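Ofchtiv-allosamidin (Ostrinia furnacalis, PDB 6JMB) probably hydrolyses the beta-1,4 linkages of chitin as a group IV insect chitinase of glycosyl hydrolase family 18, and binds the pseudotrisaccharide allosamidin. Local coordinates at residues 325-330 with 361-366. Residues are numbered along the deposited sequence; the frame is centred on the assembly and turned at random.
Sequences ESMTAK and FPLLNT
P362 O is gripped twice by T366, the residue that meets M327 and T328 of the other helix: OG1 of T366 lies 2.7 Å from P362 O and the backbone N 3.0 Å, arriving from opposite faces of the carbonyl plane. With OG1 anti to the carbonyl carbon (chi1 -64°), the hydroxyl folds back along its own helix and methyl CG2 is left facing helix 324-336. That methyl sits 3.3 Å from T328 OG1, the two threonine side chains crossing at about a right angle; T328 OG1 itself is hydrogen-bonded to V324 O. M327 CB also lies against this methyl, 4.2 Å from T366 CG2. M327 CG passes 4.0 Å from L363 O, and bends at chi2 and chi3 bring its CE to 4.4 Å from L363 CD1. A serine at T366 would keep a hydroxyl but lose CG2, and would probably open a small gap beside M327 CB and T328 OG1. The two helix segments run in roughly the same direction, inclined at 27°, their axes coming within 9.5 Å, and the join is purely van der Waals. M327 and L363 both reach F249 on strand 243-256 of the TIM barrel, M327 also touching V247, so helices 324-336 and 362-373 pack side by side against that strand, while the D350 carboxylate accepts hydrogen bonds from L363 N and L364 N where the second helix starts.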
ATOM      1  N   GLU A 325       2.113   8.719 -16.434  1.00 12.33           N
ATOM      2  CA  GLU A 325       1.137   9.790 -16.596  1.00 11.90           C
ATOM      3  C   GLU A 325       0.090   9.771 -15.488  1.00 11.65           C
ATOM      4  O   GLU A 325      -0.251  10.819 -14.929  1.00 12.41           O
ATOM      5  CB  GLU A 325       0.497   9.684 -17.983  1.00 15.96           C
ATOM      6  CG  GLU A 325       1.530   9.612 -19.114  1.00 27.06           C
ATOM      7  CD  GLU A 325       1.812   8.186 -19.597  1.00 36.56           C
ATOM      8  OE1 GLU A 325       2.590   7.446 -18.947  1.00 19.87           O
ATOM      9  OE2 GLU A 325       1.256   7.808 -20.653  1.00 43.16           O
ATOM     10  N   SER A 326      -0.431   8.592 -15.137  1.00 11.76           N
ATOM     11  CA  SER A 326      -1.436   8.550 -14.082  1.00 11.77           C
ATOM     12  C   SER A 326      -0.820   8.789 -12.710  1.00 10.84           C
ATOM     13  O   SER A 326      -1.459   9.387 -11.842  1.00 11.36           O
ATOM     14  CB  SER A 326      -2.232   7.239 -14.126  1.00 11.68           C
ATOM     15  OG  SER A 326      -1.437   6.126 -13.738  1.00 12.21           O
ATOM     16  N   MET A 327       0.420   8.342 -12.504  1.00 11.22           N
ATOM     17  CA  MET A 327       1.129   8.659 -11.269  1.00 10.27           C
ATOM     18  C   MET A 327       1.316  10.163 -11.128  1.00 11.54           C
ATOM     19  O   MET A 327       1.154  10.718 -10.038  1.00 12.27           O
ATOM     20  CB  MET A 327       2.483   7.941 -11.257  1.00 13.52           C
ATOM     21  CG  MET A 327       3.149   7.843  -9.900  1.00 14.58           C
ATOM     22  SD  MET A 327       2.127   6.979  -8.693  1.00 15.62           S
ATOM     23  CE  MET A 327       2.084   5.316  -9.358  1.00 17.92           C
ATOM     24  N   THR A 328       1.636  10.842 -12.234  1.00 10.69           N
ATOM     25  CA  THR A 328       1.771  12.298 -12.208  1.00 11.12           C
ATOM     26  C   THR A 328       0.469  12.958 -11.757  1.00 12.14           C
ATOM     27  O   THR A 328       0.472  13.847 -10.897  1.00 12.36           O
ATOM     28  CB  THR A 328       2.199  12.810 -13.587  1.00 12.59           C
ATOM     29  OG1 THR A 328       3.495  12.279 -13.901  1.00 13.55           O
ATOM     30  CG2 THR A 328       2.286  14.343 -13.593  1.00 12.85           C
ATOM     31  N   ALA A 329      -0.659  12.516 -12.318  1.00 12.03           N
ATOM     32  CA  ALA A 329      -1.949  13.067 -11.916  1.00 11.02           C
ATOM     33  C   ALA A 329      -2.219  12.830 -10.436  1.00 11.46           C
ATOM     34  O   ALA A 329      -2.759  13.704  -9.748  1.00 12.22           O
ATOM     35  CB  ALA A 329      -3.072  12.482 -12.783  1.00 12.68           C
ATOM     36  N   LYS A 330      -1.852  11.654  -9.929  1.00 11.20           N
ATOM     37  CA  LYS A 330      -2.069  11.351  -8.518  1.00 10.81           C
ATOM     38  C   LYS A 330      -1.246  12.268  -7.619  1.00 10.85           C
ATOM     39  O   LYS A 330      -1.751  12.773  -6.611  1.00 10.64           O
ATOM     40  CB  LYS A 330      -1.726   9.884  -8.251  1.00 11.22           C
ATOM     41  CG  LYS A 330      -2.852   8.912  -8.623  1.00 12.92           C
ATOM     42  CD  LYS A 330      -2.377   7.459  -8.655  1.00 12.68           C
ATOM     43  CE  LYS A 330      -3.539   6.473  -8.768  1.00 12.73           C
ATOM     44  NZ  LYS A 330      -4.216   6.538 -10.104  1.00 12.61           N
ATOM     45  N   PHE A 361      13.287   2.690 -12.171  1.00 10.47           N
ATOM     46  CA  PHE A 361      12.331   3.212 -11.203  1.00 10.15           C
ATOM     47  C   PHE A 361      11.503   4.378 -11.759  1.00  9.67           C
ATOM     48  O   PHE A 361      11.456   5.452 -11.159  1.00 10.34           O
ATOM     49  CB  PHE A 361      13.023   3.633  -9.912  1.00 11.74           C
ATOM     50  CG  PHE A 361      13.543   2.488  -9.079  1.00 10.49           C
ATOM     51  CD1 PHE A 361      12.673   1.690  -8.354  1.00 10.14           C
ATOM     52  CD2 PHE A 361      14.907   2.234  -9.002  1.00 11.63           C
ATOM     53  CE1 PHE A 361      13.150   0.647  -7.578  1.00 11.87           C
ATOM     54  CE2 PHE A 361      15.389   1.190  -8.223  1.00 12.33           C
ATOM     55  CZ  PHE A 361      14.516   0.402  -7.510  1.00 12.09           C
ATOM     56  N   PRO A 362      10.827   4.191 -12.899  1.00 10.28           N
ATOM     57  CA  PRO A 362      10.092   5.331 -13.479  1.00 10.57           C
ATOM     58  C   PRO A 362       8.952   5.817 -12.605  1.00 10.71           C
ATOM     59  O   PRO A 362       8.730   7.030 -12.506  1.00 11.03           O
ATOM     60  CB  PRO A 362       9.589   4.780 -14.820  1.00 11.68           C
ATOM     61  CG  PRO A 362       9.527   3.290 -14.609  1.00 11.32           C
ATOM     62  CD  PRO A 362      10.704   2.981 -13.730  1.00 10.82           C
ATOM     63  N   LEU A 363       8.212   4.909 -11.969  1.00 10.57           N
ATOM     64  CA  LEU A 363       7.113   5.356 -11.121  1.00  9.27           C
ATOM     65  C   LEU A 363       7.633   6.095  -9.899  1.00  9.57           C
ATOM     66  O   LEU A 363       7.101   7.151  -9.532  1.00 10.42           O
ATOM     67  CB  LEU A 363       6.258   4.165 -10.699  1.00  9.04           C
ATOM     68  CG  LEU A 363       5.581   3.408 -11.846  1.00 10.04           C
ATOM     69  CD1 LEU A 363       4.661   2.337 -11.277  1.00 10.96           C
ATOM     70  CD2 LEU A 363       4.823   4.373 -12.758  1.00 11.56           C
ATOM     71  N   LEU A 364       8.675   5.557  -9.263  1.00  8.89           N
ATOM     72  CA  LEU A 364       9.210   6.168  -8.053  1.00  9.39           C
ATOM     73  C   LEU A 364       9.903   7.493  -8.360  1.00 10.41           C
ATOM     74  O   LEU A 364       9.749   8.468  -7.613  1.00 11.08           O
ATOM     75  CB  LEU A 364      10.148   5.182  -7.360  1.00 10.52           C
ATOM     76  CG  LEU A 364      10.638   5.545  -5.959  1.00 11.62           C
ATOM     77  CD1 LEU A 364       9.499   5.962  -5.043  1.00 12.28           C
ATOM     78  CD2 LEU A 364      11.383   4.363  -5.370  1.00 12.41           C
ATOM     79  N   ASN A 365      10.650   7.561  -9.466  1.00 10.59           N
ATOM     80  CA  ASN A 365      11.234   8.839  -9.871  1.00 11.54           C
ATOM     81  C   ASN A 365      10.153   9.870 -10.170  1.00 11.26           C
ATOM     82  O   ASN A 365      10.300  11.049  -9.822  1.00 12.62           O
ATOM     83  CB  ASN A 365      12.161   8.654 -11.073  1.00 11.40           C
ATOM     84  CG  ASN A 365      13.566   8.272 -10.667  1.00 14.28           C
ATOM     85  OD1 ASN A 365      14.289   9.067 -10.061  1.00 16.75           O
ATOM     86  ND2 ASN A 365      13.965   7.053 -10.998  1.00 14.46           N
ATOM     87  N   THR A 366       9.051   9.443 -10.792  1.00 10.63           N
ATOM     88  CA  THR A 366       7.947  10.366 -11.051  1.00 11.61           C
ATOM     89  C   THR A 366       7.412  10.955  -9.750  1.00 10.97           C
ATOM     90  O   THR A 366       7.189  12.168  -9.650  1.00 12.39           O
ATOM     91  CB  THR A 366       6.834   9.653 -11.821  1.00 11.43           C
ATOM     92  OG1 THR A 366       7.323   9.261 -13.109  1.00 13.63           O
ATOM     93  CG2 THR A 366       5.643  10.578 -12.012  1.00 12.44           C
TER